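Local coordinates for nonsense-mediated mRNA decay protein 2 (Saccharomyces cerevisiae, PDB 4LUN), which takes part in nonsense-mediated decay of mRNAs containing premature stop codons, this chain being its N-terminal part with an MIF4G domain built of helices, at residues E8-D11 and L12-A16; D166-N170 and F171-K175; A250-L253 and H254-N258. All coordinates share one frame; numbering follows the deposited sequence.

Contact 1. Residues E8-D11 and L12-A16; sequences ELHD and LNTRA
Helix 3-17, the first of this all-helical chain, brings His10 and Thr14 together one turn apart on one flank. The Thr14 hydroxyl gives its proton back to the preceding turn: Thr14 OG1 lies 2.7 Å from His10 O, above the plane of that carbonyl. The backbone amide, Thr14 N, reaches the same His10 O at 2.8 Å from the opposite face, so two donors grip one oxygen. OG1 can do this because it sits beside its own backbone N (chi1 -64°), the position from which a threonine looks back along the helix. The His10 ring, swung away from its backbone N, meets the hydroxyl obliquely, with His10 CE1 3.3 Å from Thr14 OG1.

On the inward side Leu9 CB packs 4.0 Å from Asn13 ND2. The buried Asn13 amide serves other parts of the fold, with ND2 bonded to Val153 O and Ser98 OG, and OD1 to Gln102 NE2. Leu9 is buried where its side chain packs on Ser98 and Gln102 of helix 87-104, which suits an apolar residue. On the outer flank Asp11 OD1 lies 4.4 Å from Arg15 NE, beyond a salt bridge, where opposite charge may still draw them together; the carboxylate and guanidinium planes are 52° apart. Arg15 NH1 makes its salt bridge with Glu20. A threonine hydroxyl sharing the carbonyl four residues back with its own amide is a regular feature of alpha helices.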
ATOM      1  N   GLU A   8      -6.917  -4.551 -20.656  1.00 23.62           N
ATOM      2  CA  GLU A   8      -6.344  -3.918 -21.841  1.00 25.71           C
ATOM      3  C   GLU A   8      -4.927  -3.419 -21.569  1.00 28.53           C
ATOM      4  O   GLU A   8      -4.006  -3.683 -22.341  1.00 27.58           O
ATOM      5  CB  GLU A   8      -7.195  -2.724 -22.286  1.00 34.78           C
ATOM      6  CG  GLU A   8      -8.509  -3.070 -22.964  1.00 40.65           C
ATOM      7  CD  GLU A   8      -9.247  -1.826 -23.444  1.00 51.19           C
ATOM      8  OE1 GLU A   8      -8.584  -0.786 -23.661  1.00 49.33           O
ATOM      9  OE2 GLU A   8     -10.486  -1.888 -23.597  1.00 52.12           O
ATOM     10  N   LEU A   9      -4.768  -2.680 -20.473  1.00 22.02           N
ATOM     11  CA  LEU A   9      -3.466  -2.147 -20.083  1.00 22.50           C
ATOM     12  C   LEU A   9      -2.502  -3.263 -19.716  1.00 23.03           C
ATOM     13  O   LEU A   9      -1.317  -3.198 -20.050  1.00 22.55           O
ATOM     14  CB  LEU A   9      -3.609  -1.208 -18.886  1.00 23.13           C
ATOM     15  CG  LEU A   9      -4.202   0.174 -19.166  1.00 28.29           C
ATOM     16  CD1 LEU A   9      -4.437   0.919 -17.863  1.00 20.90           C
ATOM     17  CD2 LEU A   9      -3.279   0.975 -20.075  1.00 25.60           C
ATOM     18  N   HIS A  10      -3.008  -4.266 -19.003  1.00 22.09           N
ATOM     19  CA  HIS A  10      -2.186  -5.416 -18.622  1.00 19.94           C
ATOM     20  C   HIS A  10      -1.576  -6.076 -19.856  1.00 20.71           C
ATOM     21  O   HIS A  10      -0.385  -6.397 -19.875  1.00 22.41           O
ATOM     22  CB  HIS A  10      -2.980  -6.425 -17.787  1.00 23.41           C
ATOM     23  CG  HIS A  10      -2.117  -7.444 -17.111  1.00 21.47           C
ATOM     24  ND1 HIS A  10      -1.639  -8.562 -17.758  1.00 21.31           N
ATOM     25  CD2 HIS A  10      -1.626  -7.500 -15.850  1.00 18.31           C
ATOM     26  CE1 HIS A  10      -0.891  -9.266 -16.925  1.00 23.54           C
ATOM     27  NE2 HIS A  10      -0.863  -8.635 -15.764  1.00 20.84           N
ATOM     28  N   ASP A  11      -2.382  -6.253 -20.897  1.00 21.94           N
ATOM     29  CA  ASP A  11      -1.884  -6.855 -22.137  1.00 24.55           C
ATOM     30  C   ASP A  11      -0.792  -6.002 -22.781  1.00 22.73           C
ATOM     31  O   ASP A  11       0.264  -6.514 -23.160  1.00 26.51           O
ATOM     32  CB  ASP A  11      -3.031  -7.102 -23.125  1.00 27.32           C
ATOM     33  CG  ASP A  11      -2.576  -7.838 -24.380  1.00 42.85           C
ATOM     34  OD1 ASP A  11      -1.568  -8.576 -24.315  1.00 43.71           O
ATOM     35  OD2 ASP A  11      -3.233  -7.683 -25.430  1.00 50.87           O
ATOM     36  N   LEU A  12      -1.041  -4.697 -22.887  1.00 22.34           N
ATOM     37  CA  LEU A  12      -0.057  -3.768 -23.419  1.00 26.60           C
ATOM     38  C   LEU A  12       1.197  -3.701 -22.553  1.00 25.12           C
ATOM     39  O   LEU A  12       2.308  -3.696 -23.064  1.00 21.75           O
ATOM     40  CB  LEU A  12      -0.657  -2.367 -23.550  1.00 27.81           C
ATOM     41  CG  LEU A  12      -1.734  -2.174 -24.616  1.00 30.60           C
ATOM     42  CD1 LEU A  12      -2.384  -0.810 -24.465  1.00 35.33           C
ATOM     43  CD2 LEU A  12      -1.143  -2.321 -26.010  1.00 31.58           C
ATOM     44  N   ASN A  13       1.020  -3.646 -21.236  1.00 19.64           N
ATOM     45  CA  ASN A  13       2.170  -3.525 -20.356  1.00 20.37           C
ATOM     46  C   ASN A  13       3.002  -4.801 -20.347  1.00 18.22           C
ATOM     47  O   ASN A  13       4.215  -4.762 -20.170  1.00 19.96           O
ATOM     48  CB  ASN A  13       1.716  -3.124 -18.943  1.00 16.92           C
ATOM     49  CG  ASN A  13       1.208  -1.695 -18.891  1.00 22.51           C
ATOM     50  OD1 ASN A  13       1.646  -0.850 -19.674  1.00 21.46           O
ATOM     51  ND2 ASN A  13       0.282  -1.411 -17.974  1.00 19.81           N
ATOM     52  N   THR A  14       2.340  -5.937 -20.544  1.00 19.93           N
ATOM     53  CA  THR A  14       3.034  -7.214 -20.554  1.00 19.63           C
ATOM     54  C   THR A  14       3.844  -7.322 -21.850  1.00 23.47           C
ATOM     55  O   THR A  14       4.989  -7.770 -21.852  1.00 21.78           O
ATOM     56  CB  THR A  14       2.047  -8.389 -20.425  1.00 20.95           C
ATOM     57  OG1 THR A  14       1.391  -8.337 -19.144  1.00 20.88           O
ATOM     58  CG2 THR A  14       2.779  -9.720 -20.566  1.00 23.80           C
ATOM     59  N   ARG A  15       3.254  -6.871 -22.949  1.00 20.50           N
ATOM     60  CA  ARG A  15       3.975  -6.844 -24.222  1.00 25.46           C
ATOM     61  C   ARG A  15       5.199  -5.934 -24.159  1.00 22.46           C
ATOM     62  O   ARG A  15       6.265  -6.280 -24.671  1.00 25.84           O
ATOM     63  CB  ARG A  15       3.042  -6.443 -25.367  1.00 30.23           C
ATOM     64  CG  ARG A  15       2.001  -7.509 -25.672  1.00 30.23           C
ATOM     65  CD  ARG A  15       1.534  -7.452 -27.107  1.00 46.58           C
ATOM     66  NE  ARG A  15       0.631  -6.336 -27.360  1.00 49.96           N
ATOM     67  CZ  ARG A  15       0.789  -5.454 -28.342  1.00 49.02           C
ATOM     68  NH1 ARG A  15       1.826  -5.550 -29.164  1.00 48.77           N
ATOM     69  NH2 ARG A  15      -0.090  -4.473 -28.498  1.00 47.53           N
ATOM     70  N   ALA A  16       5.060  -4.781 -23.507  1.00 21.73           N
ATOM     71  CA  ALA A  16       6.192  -3.878 -23.335  1.00 22.68           C
ATOM     72  C   ALA A  16       7.304  -4.517 -22.505  1.00 26.09           C
ATOM     73  O   ALA A  16       8.482  -4.373 -22.838  1.00 26.33           O
ATOM     74  CB  ALA A  16       5.750  -2.544 -22.723  1.00 24.21           C
TER

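Contact 2. Residues D166-N170 and F171-K175; sequences DAIPN and FLQKK
Pro169 and Phe171 lie side by side: Pro169 CB approaches the aromatic ring obliquely, 3.7 Å from Phe171 CD2. One face of the ring carries Leu172 CG, 3.4 Å above the plane and offset toward the rim. The first torsion of Phe171 (chi1 83°) sets CG between the backbone N and the carbonyl carbon, which brings the ring alongside the proline. Asn170 to Leu172 form a short 3-10 turn, just after Pro169, in the connection between helices 130-152 and 182-190 of the MIF4G region.

Two successive backbone bonds each span three residues, from Leu172 N to Pro169 O and from Gln173 N to Asn170 O, both 3.1 Å long. Proline suits the start of such a turn, where its missing amide proton costs nothing. Its ring also rests on Leu172, Pro169 CD being 3.9 Å from Leu172 CD1, while Leu117, Gln118 and Glu121 pack against it from elsewhere. Glu121 OE1 in addition accepts a bond from Phe171 N.

Ile168 runs obliquely across the Gln173 chain, Ile168 CD1 touching Gln173 CG at 3.7 Å, so the glutamine offers methylenes to the isoleucine and its amide to the backbone. Extended beyond CG, Gln173 carries NE2 to within 2.9 Å of Ile168 O, the oxygen lying nearly in the amide plane and the bond fairly straight at 159°.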
ATOM      1  N   ASP A 166      20.040  -1.449 -10.499  1.00 47.89           N
ATOM      2  CA  ASP A 166      19.071  -0.634  -9.778  1.00 42.05           C
ATOM      3  C   ASP A 166      18.866  -1.126  -8.346  1.00 45.68           C
ATOM      4  O   ASP A 166      18.550  -2.293  -8.114  1.00 45.48           O
ATOM      5  CB  ASP A 166      17.743  -0.597 -10.531  1.00 38.60           C
ATOM      6  CG  ASP A 166      17.869   0.052 -11.891  1.00 45.08           C
ATOM      7  OD1 ASP A 166      18.562   1.087 -11.995  1.00 47.47           O
ATOM      8  OD2 ASP A 166      17.284  -0.478 -12.860  1.00 43.04           O
ATOM      9  N   ALA A 167      19.042  -0.217  -7.395  1.00 40.00           N
ATOM     10  CA  ALA A 167      18.997  -0.559  -5.983  1.00 37.82           C
ATOM     11  C   ALA A 167      17.586  -0.884  -5.518  1.00 30.54           C
ATOM     12  O   ALA A 167      16.610  -0.294  -5.978  1.00 32.63           O
ATOM     13  CB  ALA A 167      19.583   0.572  -5.139  1.00 41.01           C
ATOM     14  N   ILE A 168      17.500  -1.831  -4.595  1.00 29.07           N
ATOM     15  CA  ILE A 168      16.235  -2.185  -3.970  1.00 32.79           C
ATOM     16  C   ILE A 168      16.385  -2.018  -2.458  1.00 30.20           C
ATOM     17  O   ILE A 168      17.506  -2.040  -1.945  1.00 29.91           O
ATOM     18  CB  ILE A 168      15.817  -3.622  -4.332  1.00 27.18           C
ATOM     19  CG1 ILE A 168      16.882  -4.621  -3.890  1.00 29.10           C
ATOM     20  CG2 ILE A 168      15.598  -3.750  -5.825  1.00 31.49           C
ATOM     21  CD1 ILE A 168      16.304  -5.970  -3.550  1.00 31.86           C
ATOM     22  N   PRO A 169      15.267  -1.820  -1.743  1.00 25.65           N
ATOM     23  CA  PRO A 169      15.349  -1.556  -0.300  1.00 26.33           C
ATOM     24  C   PRO A 169      15.958  -2.718   0.465  1.00 23.85           C
ATOM     25  O   PRO A 169      15.866  -3.869   0.029  1.00 22.78           O
ATOM     26  CB  PRO A 169      13.881  -1.402   0.123  1.00 24.80           C
ATOM     27  CG  PRO A 169      13.131  -1.155  -1.135  1.00 26.91           C
ATOM     28  CD  PRO A 169      13.878  -1.806  -2.238  1.00 26.24           C
ATOM     29  N   ASN A 170      16.539  -2.418   1.622  1.00 22.28           N
ATOM     30  CA  ASN A 170      17.159  -3.447   2.456  0.70 24.94           C
ATOM     31  C   ASN A 170      16.252  -4.637   2.750  1.00 22.31           C
ATOM     32  O   ASN A 170      16.701  -5.785   2.729  1.00 22.35           O
ATOM     33  CB  ASN A 170      17.652  -2.855   3.782  0.70 27.80           C
ATOM     34  CG  ASN A 170      18.866  -1.968   3.611  0.70 29.69           C
ATOM     35  OD1 ASN A 170      19.114  -1.431   2.533  0.70 30.85           O
ATOM     36  ND2 ASN A 170      19.632  -1.805   4.686  0.70 32.61           N
ATOM     37  N   PHE A 171      14.977  -4.375   3.017  1.00 20.02           N
ATOM     38  CA  PHE A 171      14.083  -5.445   3.459  1.00 20.95           C
ATOM     39  C   PHE A 171      13.756  -6.451   2.362  1.00 20.04           C
ATOM     40  O   PHE A 171      13.229  -7.518   2.638  1.00 21.07           O
ATOM     41  CB  PHE A 171      12.805  -4.882   4.107  1.00 22.05           C
ATOM     42  CG  PHE A 171      11.720  -4.491   3.130  1.00 20.35           C
ATOM     43  CD1 PHE A 171      10.674  -5.362   2.858  1.00 18.37           C
ATOM     44  CD2 PHE A 171      11.700  -3.228   2.557  1.00 18.29           C
ATOM     45  CE1 PHE A 171       9.663  -4.999   1.991  1.00 21.23           C
ATOM     46  CE2 PHE A 171      10.693  -2.863   1.683  1.00 18.33           C
ATOM     47  CZ  PHE A 171       9.674  -3.748   1.401  1.00 19.91           C
ATOM     48  N   LEU A 172      14.086  -6.102   1.122  1.00 19.86           N
ATOM     49  CA  LEU A 172      13.799  -6.981  -0.011  1.00 19.24           C
ATOM     50  C   LEU A 172      15.072  -7.599  -0.575  1.00 23.64           C
ATOM     51  O   LEU A 172      15.025  -8.273  -1.600  1.00 23.23           O
ATOM     52  CB  LEU A 172      13.094  -6.201  -1.121  1.00 16.07           C
ATOM     53  CG  LEU A 172      11.699  -5.685  -0.772  1.00 17.68           C
ATOM     54  CD1 LEU A 172      11.232  -4.696  -1.810  1.00 19.46           C
ATOM     55  CD2 LEU A 172      10.728  -6.857  -0.693  1.00 22.45           C
ATOM     56  N   GLN A 173      16.206  -7.353   0.076  1.00 22.63           N
ATOM     57  CA  GLN A 173      17.495  -7.799  -0.465  1.00 22.02           C
ATOM     58  C   GLN A 173      17.847  -9.219  -0.053  1.00 25.35           C
ATOM     59  O   GLN A 173      17.277  -9.763   0.897  1.00 30.83           O
ATOM     60  CB  GLN A 173      18.620  -6.858  -0.026  1.00 29.73           C
ATOM     61  CG  GLN A 173      18.635  -5.509  -0.739  1.00 29.88           C
ATOM     62  CD  GLN A 173      19.732  -4.596  -0.225  1.00 33.17           C
ATOM     63  OE1 GLN A 173      20.597  -5.017   0.545  1.00 40.30           O
ATOM     64  NE2 GLN A 173      19.696  -3.333  -0.644  1.00 34.55           N
ATOM     65  N   LYS A 174      18.797  -9.804  -0.787  1.00 26.58           N
ATOM     66  CA  LYS A 174      19.394 -11.099  -0.445  1.00 33.25           C
ATOM     67  C   LYS A 174      18.440 -12.287  -0.607  1.00 35.86           C
ATOM     68  O   LYS A 174      18.677 -13.363  -0.045  1.00 32.60           O
ATOM     69  CB  LYS A 174      19.985 -11.076   0.973  1.00 36.21           C
ATOM     70  CG  LYS A 174      21.060 -10.014   1.201  1.00 35.37           C
ATOM     71  CD  LYS A 174      22.232 -10.197   0.245  1.00 40.20           C
ATOM     72  CE  LYS A 174      23.449  -9.389   0.685  1.00 50.73           C
ATOM     73  NZ  LYS A 174      23.193  -7.917   0.706  1.00 49.98           N
ATOM     74  N   LYS A 175      17.372 -12.106  -1.379  1.00 28.42           N
ATOM     75  CA  LYS A 175      16.454 -13.208  -1.634  1.00 30.67           C
ATOM     76  C   LYS A 175      17.105 -14.259  -2.530  1.00 33.47           C
ATOM     77  O   LYS A 175      17.672 -13.929  -3.574  1.00 32.34           O
ATOM     78  CB  LYS A 175      15.157 -12.702  -2.265  1.00 27.54           C
ATOM     79  CG  LYS A 175      14.392 -11.722  -1.386  1.00 36.19           C
ATOM     80  CD  LYS A 175      13.015 -11.406  -1.962  1.00 32.02           C
ATOM     81  CE  LYS A 175      12.171 -10.635  -0.957  1.00 27.71           C
ATOM     82  NZ  LYS A 175      11.979 -11.421   0.300  1.00 33.59           N
TER

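Contact 3. Residues A250-L253 and H254-N258; sequences ATEL and HKKVN
Glu252 and Lys256 run side by side on helix 231-271, pointing the same way and meeting at their charged ends. Lys256 NZ bonds Glu252 OE2 at 2.8 Å, approaching from above the carboxylate plane (57° out of it). The two start differently: Glu252 CG is anti to its backbone N (chi1 177°), whereas Lys256 CG stays beside its own, and both chains then extend to bridge one turn. The other oxygen, Glu252 OE1, pairs with Arg249, so each carboxylate oxygen has a cation of its own.

Thr251 and Lys255 repeat this alignment with a methyl: Lys255 NZ comes 3.5 Å from Thr251 CG2, while the threonine hydroxyl turns back to Phe247 O. Leu253, buried, faces the aromatic side chains Phe289 and Phe292 of helix 277-303.

The His254 ring points off the preceding turn, and a water bridges the gap, 2.6 Å from His254 ND1 and weakly bonded, at 3.3 Å, to Thr251 O. Across the ring His254 NE2 meets the carbonyl oxygen of His311, a residue of the C-terminal histidine tag, so this bond belongs to the construct and not to the natural protein. Since a carbonyl can only accept, NE2 is probably protonated there.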
ATOM      1  N   ALA A 250      -6.289  -8.219  20.794  1.00 14.20           N
ATOM      2  CA  ALA A 250      -7.565  -7.625  21.198  1.00 15.00           C
ATOM      3  C   ALA A 250      -8.087  -8.258  22.480  1.00 18.90           C
ATOM      4  O   ALA A 250      -8.614  -7.563  23.354  1.00 15.88           O
ATOM      5  CB  ALA A 250      -8.602  -7.752  20.090  1.00 15.25           C
ATOM      6  N   THR A 251      -7.955  -9.579  22.579  1.00 15.34           N
ATOM      7  CA  THR A 251      -8.400 -10.313  23.760  1.00 16.12           C
ATOM      8  C   THR A 251      -7.569  -9.941  24.977  1.00 16.18           C
ATOM      9  O   THR A 251      -8.102  -9.758  26.064  1.00 17.99           O
ATOM     10  CB  THR A 251      -8.299 -11.817  23.507  1.00 17.35           C
ATOM     11  OG1 THR A 251      -9.273 -12.175  22.518  1.00 24.32           O
ATOM     12  CG2 THR A 251      -8.565 -12.603  24.778  1.00 23.12           C
ATOM     13  N   GLU A 252      -6.259  -9.837  24.791  1.00 15.84           N
ATOM     14  CA  GLU A 252      -5.363  -9.438  25.881  1.00 17.00           C
ATOM     15  C   GLU A 252      -5.722  -8.051  26.407  1.00 19.17           C
ATOM     16  O   GLU A 252      -5.812  -7.814  27.630  1.00 16.96           O
ATOM     17  CB  GLU A 252      -3.914  -9.416  25.381  1.00 21.09           C
ATOM     18  CG  GLU A 252      -2.915  -8.941  26.444  1.00 27.44           C
ATOM     19  CD  GLU A 252      -1.524  -8.637  25.882  1.00 34.02           C
ATOM     20  OE1 GLU A 252      -1.373  -8.536  24.645  1.00 32.71           O
ATOM     21  OE2 GLU A 252      -0.582  -8.481  26.689  1.00 43.08           O
ATOM     22  N   LEU A 253      -5.941  -7.134  25.475  1.00 14.26           N
ATOM     23  CA  LEU A 253      -6.265  -5.755  25.835  1.00 15.03           C
ATOM     24  C   LEU A 253      -7.636  -5.676  26.480  1.00 14.97           C
ATOM     25  O   LEU A 253      -7.823  -4.909  27.413  1.00 14.82           O
ATOM     26  CB  LEU A 253      -6.202  -4.830  24.618  1.00 11.57           C
ATOM     27  CG  LEU A 253      -4.767  -4.578  24.150  1.00 16.64           C
ATOM     28  CD1 LEU A 253      -4.752  -3.946  22.770  1.00 16.22           C
ATOM     29  CD2 LEU A 253      -4.079  -3.663  25.143  1.00 19.78           C
ATOM     30  N   HIS A 254      -8.570  -6.482  25.988  1.00 14.17           N
ATOM     31  CA  HIS A 254      -9.932  -6.518  26.512  1.00 14.89           C
ATOM     32  C   HIS A 254      -9.925  -6.899  27.988  1.00 16.66           C
ATOM     33  O   HIS A 254     -10.589  -6.268  28.824  1.00 15.64           O
ATOM     34  CB  HIS A 254     -10.751  -7.537  25.705  1.00 15.20           C
ATOM     35  CG  HIS A 254     -12.102  -7.812  26.272  1.00 16.84           C
ATOM     36  ND1 HIS A 254     -12.403  -8.955  26.979  1.00 20.18           N
ATOM     37  CD2 HIS A 254     -13.244  -7.077  26.245  1.00 19.29           C
ATOM     38  CE1 HIS A 254     -13.667  -8.916  27.363  1.00 23.42           C
ATOM     39  NE2 HIS A 254     -14.199  -7.784  26.922  1.00 20.66           N
ATOM     40  N   LYS A 255      -9.159  -7.935  28.310  1.00 17.27           N
ATOM     41  CA  LYS A 255      -9.033  -8.380  29.692  1.00 16.54           C
ATOM     42  C   LYS A 255      -8.421  -7.293  30.571  1.00 16.35           C
ATOM     43  O   LYS A 255      -8.893  -7.068  31.694  1.00 17.55           O
ATOM     44  CB  LYS A 255      -8.193  -9.659  29.760  1.00 17.77           C
ATOM     45  CG  LYS A 255      -8.946 -10.874  29.273  1.00 26.68           C
ATOM     46  CD  LYS A 255      -8.056 -12.115  29.226  1.00 38.36           C
ATOM     47  CE  LYS A 255      -8.771 -13.271  28.534  1.00 37.56           C
ATOM     48  NZ  LYS A 255      -7.800 -14.150  27.818  1.00 42.69           N
ATOM     49  N   LYS A 256      -7.387  -6.620  30.067  1.00 15.44           N
ATOM     50  CA  LYS A 256      -6.743  -5.541  30.829  1.00 16.43           C
ATOM     51  C   LYS A 256      -7.632  -4.317  31.030  1.00 17.30           C
ATOM     52  O   LYS A 256      -7.694  -3.768  32.136  1.00 17.27           O
ATOM     53  CB  LYS A 256      -5.437  -5.087  30.170  1.00 20.30           C
ATOM     54  CG  LYS A 256      -4.314  -6.108  30.173  1.00 23.33           C
ATOM     55  CD  LYS A 256      -3.048  -5.494  29.561  1.00 31.93           C
ATOM     56  CE  LYS A 256      -1.908  -6.507  29.491  1.00 45.74           C
ATOM     57  NZ  LYS A 256      -0.962  -6.213  28.370  1.00 48.47           N
ATOM     58  N   VAL A 257      -8.297  -3.846  29.974  1.00 16.19           N
ATOM     59  CA  VAL A 257      -9.117  -2.651  30.157  1.00 14.47           C
ATOM     60  C   VAL A 257     -10.339  -2.914  31.050  1.00 15.30           C
ATOM     61  O   VAL A 257     -10.733  -2.058  31.836  1.00 15.97           O
ATOM     62  CB  VAL A 257      -9.535  -1.948  28.836  1.00 15.98           C
ATOM     63  CG1 VAL A 257      -8.308  -1.504  28.032  1.00 19.99           C
ATOM     64  CG2 VAL A 257     -10.467  -2.820  27.996  1.00 18.11           C
ATOM     65  N   ASN A 258     -10.923  -4.098  30.927  0.84 15.09           N
ATOM     66  CA  ASN A 258     -12.042  -4.436  31.799  0.84 15.42           C
ATOM     67  C   ASN A 258     -11.632  -4.561  33.268  0.84 15.53           C
ATOM     68  O   ASN A 258     -12.346  -4.106  34.148  0.84 16.86           O
ATOM     69  CB  ASN A 258     -12.784  -5.676  31.294  0.84 16.64           C
ATOM     70  CG  ASN A 258     -13.738  -5.354  30.148  0.84 19.36           C
ATOM     71  OD1 ASN A 258     -14.607  -4.490  30.262  0.84 25.15           O
ATOM     72  ND2 ASN A 258     -13.574  -6.047  29.042  0.84 28.10           N
TER
HETATM   73  O   HOH W   1     -10.994 -11.188  26.841  1.00 30.65           O

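How the contacts relate
All three contacts are local, so none closes a long loop, and in chain order they follow in series without nesting or crossing. Contact 1 lies on the N-terminal helix, which leans on helix 87-104. Contact 2 comes next, in the connection leading to helix 182-190, its centre about 26 Å from that of contact 1. Contact 3 sits on the long helix 231-271, which packs against helix 277-303; its centre is about 38 Å from that of contact 2 and about 50 Å from that of contact 1, contacts 1 and 3 being on opposite sides of the chain's centre. Together they sample two helices and the turn of a connection, spread along an elongated helical fold.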